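Side-chain contacts in ORF10 (Moritella marina, PDB 6RIW), which forms the ketosynthase-chain length factor didomain of a polyunsaturated fatty acid synthase and probably has 3-oxoacyl-[acyl-carrier-protein] synthase activity: residues 469-474 with 848-853; 577-582 with 673-678. All blocks are in the same frame, centred on the assembly; numbering follows the deposited sequence.

Contact 1: 469-474 with 848-853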
# COMPACT_ATOMS: atom_id res chain seq x y z
N LEU A 469 0.84 -13.40 21.65
CA LEU A 469 1.78 -12.29 21.48
C LEU A 469 1.73 -11.43 22.72
O LEU A 469 0.65 -11.08 23.19
CB LEU A 469 1.39 -11.46 20.26
CG LEU A 469 1.55 -12.11 18.89
CD1 LEU A 469 0.80 -11.28 17.86
CD2 LEU A 469 3.03 -12.18 18.54
N ALA A 470 2.90 -11.04 23.23
CA ALA A 470 2.95 -10.10 24.33
C ALA A 470 3.16 -8.69 23.80
O ALA A 470 4.08 -8.46 23.02
CB ALA A 470 4.08 -10.48 25.30
N ILE A 471 2.34 -7.75 24.24
CA ILE A 471 2.54 -6.33 23.91
C ILE A 471 3.48 -5.74 24.96
O ILE A 471 3.13 -5.70 26.14
CB ILE A 471 1.21 -5.56 23.89
CG1 ILE A 471 0.22 -6.18 22.90
CG2 ILE A 471 1.46 -4.07 23.59
CD1 ILE A 471 -1.26 -5.67 23.01
N ILE A 472 4.67 -5.30 24.53
CA ILE A 472 5.70 -4.84 25.45
C ILE A 472 6.09 -3.38 25.23
O ILE A 472 6.89 -2.84 26.00
CB ILE A 472 6.96 -5.73 25.37
CG1 ILE A 472 7.57 -5.67 23.96
CG2 ILE A 472 6.59 -7.16 25.67
CD1 ILE A 472 8.89 -6.42 23.84
N GLY A 473 5.53 -2.71 24.23
CA GLY A 473 5.87 -1.32 24.04
C GLY A 473 4.72 -0.70 23.27
O GLY A 473 4.16 -1.39 22.42
N MET A 474 4.33 0.53 23.61
CA MET A 474 3.21 1.20 22.95
C MET A 474 3.44 2.71 22.93
O MET A 474 4.06 3.27 23.85
CB MET A 474 1.85 0.93 23.64
CG MET A 474 1.49 -0.54 23.88
SD MET A 474 -0.25 -0.83 24.25
CE MET A 474 -0.46 0.03 25.80
N LYS A 848 -6.30 0.93 23.73
CA LYS A 848 -7.25 1.12 24.82
C LYS A 848 -7.36 -0.15 25.68
O LYS A 848 -7.30 -0.09 26.92
CB LYS A 848 -8.64 1.48 24.30
CG LYS A 848 -9.72 1.40 25.40
CD LYS A 848 -11.15 1.64 24.88
CE LYS A 848 -12.22 1.24 25.90
NZ LYS A 848 -13.60 1.38 25.34
N THR A 849 -7.56 -1.28 25.01
CA THR A 849 -7.77 -2.55 25.71
C THR A 849 -6.53 -2.97 26.47
O THR A 849 -6.61 -3.39 27.64
CB THR A 849 -8.18 -3.62 24.70
OG1 THR A 849 -9.39 -3.23 24.04
CG2 THR A 849 -8.38 -4.98 25.37
N ALA A 850 -5.35 -2.84 25.85
CA ALA A 850 -4.11 -3.18 26.55
C ALA A 850 -3.87 -2.29 27.76
O ALA A 850 -3.41 -2.77 28.80
CB ALA A 850 -2.92 -3.10 25.59
N LEU A 851 -4.18 -0.98 27.65
CA LEU A 851 -4.00 -0.10 28.81
C LEU A 851 -4.94 -0.50 29.95
O LEU A 851 -4.53 -0.51 31.12
CB LEU A 851 -4.20 1.37 28.42
CG LEU A 851 -3.15 2.08 27.54
CD1 LEU A 851 -3.65 3.47 27.07
CD2 LEU A 851 -1.78 2.22 28.23
N LEU A 852 -6.19 -0.83 29.63
CA LEU A 852 -7.15 -1.23 30.66
C LEU A 852 -6.71 -2.51 31.35
O LEU A 852 -6.80 -2.63 32.58
CB LEU A 852 -8.54 -1.44 30.06
CG LEU A 852 -9.33 -0.20 29.63
CD1 LEU A 852 -10.76 -0.61 29.24
CD2 LEU A 852 -9.34 0.87 30.72
N LEU A 853 -6.28 -3.50 30.57
CA LEU A 853 -5.79 -4.75 31.15
C LEU A 853 -4.50 -4.57 31.93
O LEU A 853 -4.30 -5.24 32.95
CB LEU A 853 -5.59 -5.78 30.04
CG LEU A 853 -6.90 -6.27 29.42
CD1 LEU A 853 -6.55 -7.00 28.13
CD2 LEU A 853 -7.66 -7.17 30.36

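Contact 2: 577-582 with 673-678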
# COMPACT_ATOMS: atom_id res chain seq x y z
N ALA A 577 11.14 -6.81 12.45
CA ALA A 577 10.24 -6.43 11.36
C ALA A 577 9.40 -5.20 11.72
O ALA A 577 9.08 -4.96 12.89
CB ALA A 577 9.32 -7.59 10.98
N VAL A 578 9.05 -4.42 10.70
CA VAL A 578 8.22 -3.23 10.87
C VAL A 578 7.04 -3.37 9.92
O VAL A 578 7.23 -3.43 8.70
CB VAL A 578 9.00 -1.94 10.60
CG1 VAL A 578 8.12 -0.71 10.83
CG2 VAL A 578 10.26 -1.82 11.50
N LEU A 579 5.82 -3.45 10.47
CA LEU A 579 4.62 -3.54 9.66
C LEU A 579 3.82 -2.27 9.89
O LEU A 579 3.56 -1.91 11.04
CB LEU A 579 3.77 -4.77 10.06
CG LEU A 579 4.50 -6.12 10.12
CD1 LEU A 579 3.52 -7.17 10.55
CD2 LEU A 579 5.10 -6.49 8.76
N VAL A 580 3.44 -1.58 8.81
CA VAL A 580 2.67 -0.35 8.97
C VAL A 580 1.28 -0.57 8.38
O VAL A 580 1.13 -0.72 7.16
CB VAL A 580 3.37 0.85 8.31
CG1 VAL A 580 2.53 2.11 8.47
CG2 VAL A 580 4.77 1.05 8.92
N ALA A 581 0.27 -0.56 9.24
CA ALA A 581 -1.12 -0.60 8.81
C ALA A 581 -1.54 0.77 8.31
O ALA A 581 -1.40 1.77 9.04
CB ALA A 581 -2.02 -1.05 9.97
N MET A 582 -2.02 0.85 7.08
CA MET A 582 -2.34 2.16 6.52
C MET A 582 -3.19 1.94 5.28
O MET A 582 -3.34 0.82 4.79
CB MET A 582 -1.06 2.95 6.19
CG MET A 582 -0.06 2.16 5.31
SD MET A 582 -0.50 2.15 3.53
CE MET A 582 0.19 3.76 3.03
N VAL A 673 -1.54 -8.09 13.00
CA VAL A 673 -1.38 -8.97 14.16
C VAL A 673 -1.25 -10.42 13.69
O VAL A 673 -0.37 -11.17 14.14
CB VAL A 673 -2.55 -8.78 15.13
CG1 VAL A 673 -2.51 -9.81 16.26
CG2 VAL A 673 -2.56 -7.33 15.68
N GLU A 674 -2.14 -10.84 12.78
CA GLU A 674 -2.08 -12.19 12.20
C GLU A 674 -0.76 -12.43 11.48
O GLU A 674 -0.15 -13.49 11.64
CB GLU A 674 -3.25 -12.38 11.23
CG GLU A 674 -3.23 -13.69 10.43
CD GLU A 674 -4.48 -13.84 9.54
OE1 GLU A 674 -4.78 -12.94 8.70
OE2 GLU A 674 -5.18 -14.85 9.71
N LEU A 675 -0.31 -11.45 10.71
CA LEU A 675 0.99 -11.58 10.03
C LEU A 675 2.15 -11.67 11.02
O LEU A 675 3.06 -12.50 10.85
CB LEU A 675 1.18 -10.40 9.07
CG LEU A 675 2.50 -10.32 8.29
CD1 LEU A 675 2.76 -11.64 7.56
CD2 LEU A 675 2.42 -9.15 7.28
N ALA A 676 2.14 -10.83 12.06
CA ALA A 676 3.22 -10.88 13.04
C ALA A 676 3.31 -12.27 13.68
O ALA A 676 4.40 -12.84 13.81
CB ALA A 676 3.02 -9.80 14.10
N GLU A 677 2.16 -12.84 14.06
CA GLU A 677 2.15 -14.22 14.55
C GLU A 677 2.83 -15.16 13.55
O GLU A 677 3.68 -15.98 13.89
CB GLU A 677 0.72 -14.68 14.82
CG GLU A 677 0.62 -16.12 15.32
CD GLU A 677 -0.77 -16.72 15.22
OE1 GLU A 677 -1.15 -17.20 14.12
OE2 GLU A 677 -1.48 -16.74 16.26
N ASN A 678 2.48 -15.01 12.27
CA ASN A 678 3.02 -15.91 11.28
C ASN A 678 4.52 -15.70 11.11
O ASN A 678 5.27 -16.66 10.88
CB ASN A 678 2.30 -15.72 9.96
CG ASN A 678 2.08 -17.00 9.25
OD1 ASN A 678 1.12 -17.73 9.54
ND2 ASN A 678 2.97 -17.31 8.32

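Contact 1: 469-474 with 848-853
I471 and M474 of strand 469-478 lean on A850 and L851 of helix 841-854, an apolar helix-on-strand contact within the second thiolase-fold domain of the chain, probably the chain length factor. A850 CB takes contacts from both strand residues. I471 reaches it with the far end of its longer branch, CD1 lying 4.0 Å from A850 CB, and M474 brings its sulfur to 3.8 Å from the same methyl, SD to A850 CB. The thioether chain turns at its CG-SD bond (chi3 -64°), which carries the terminal methyl on to L851; M474 CE stands 3.5 Å from L851 CD2. The side chains of M474 and L851 run alongside each other in opposite senses, so the two ends overlap rather than butt together. A flexible methionine suits this place because one chain can touch two successive residues of the helix, while alanine, with a single methyl, allows the helix to come close: the CA atoms of I471 and A850 are 7.8 Å apart.

The helix segment crosses the strand segment almost at a right angle (92°). I471 and M474 are three residues apart, yet both start toward the helix. This fits the backbone at I472, where psi is -3° and the usual alternation of faces is broken. I471 is joined by backbone hydrogen bonds with Y762 and A763, and the amide of M474 is held by a side-chain oxygen of D567. L484 of helix 484-492 packs against both M474 and L851, and so adds a third apolar side chain where these two meet. On the helix, K848 NZ forms a salt bridge with E801 OE1, and the buried hydroxyl of T849 is satisfied within the helix by a hydrogen bond between OG1 and S845 O.

Contact 2: 577-582 with 673-678
L579 on strand 576-581 faces A676 on helix 668-682, and their CA atoms, 8.2 Å apart, make the nearest backbone pair across the contact. Both belong to the second ketosynthase-like domain, where this helix packs on the strand in thiolase-fold fashion. The forked end of L579 meets that of L675 at a slant. L579 CD1 lies 4.0 Å from L675 CD2, while L579 CD2 is 4.1 Å from that same methyl, so L675 CD2 touches both prongs of the fork. L675 is directed there by a first torsion that sets CG anti to its backbone nitrogen (chi1 178°). The small side chain of A676 admits L579 CD1 to within 4.2 Å of A676 N. A577 and A581, short residues two places before and after L579, meet L679 and V669 on the same helix.

L675 also packs on L205 and Y209 of helix 198-211, in the first ketosynthase domain; E677 OE1 forms a salt bridge with K214, just after that helix, and OE2 one with R466. With no hydrogen bond across the two segments, the contact rests on dispersion and the exclusion of water, while charged residues of the helix bond to other partners.

Overall arrangement
The two contacts lie in the same ketosynthase-like domain, their centres about 16 Å apart, and the span of chain that closes contact 2 falls within the much longer span that closes contact 1. Their segments touch where L469 CD1 packs 3.9 Å from V673 O, so strand 469-478 touches the helices of both contacts. The strands are also linked by strand pairing: 469-478 pairs with 741-752, which pairs with 687-694, which pairs with 576-581. Contact 2 is nearer the chain centre, about 13 Å against 26 Å between centres, and its helix adjoins the first domain. Both lie away from the magnesium site at M1 and K286.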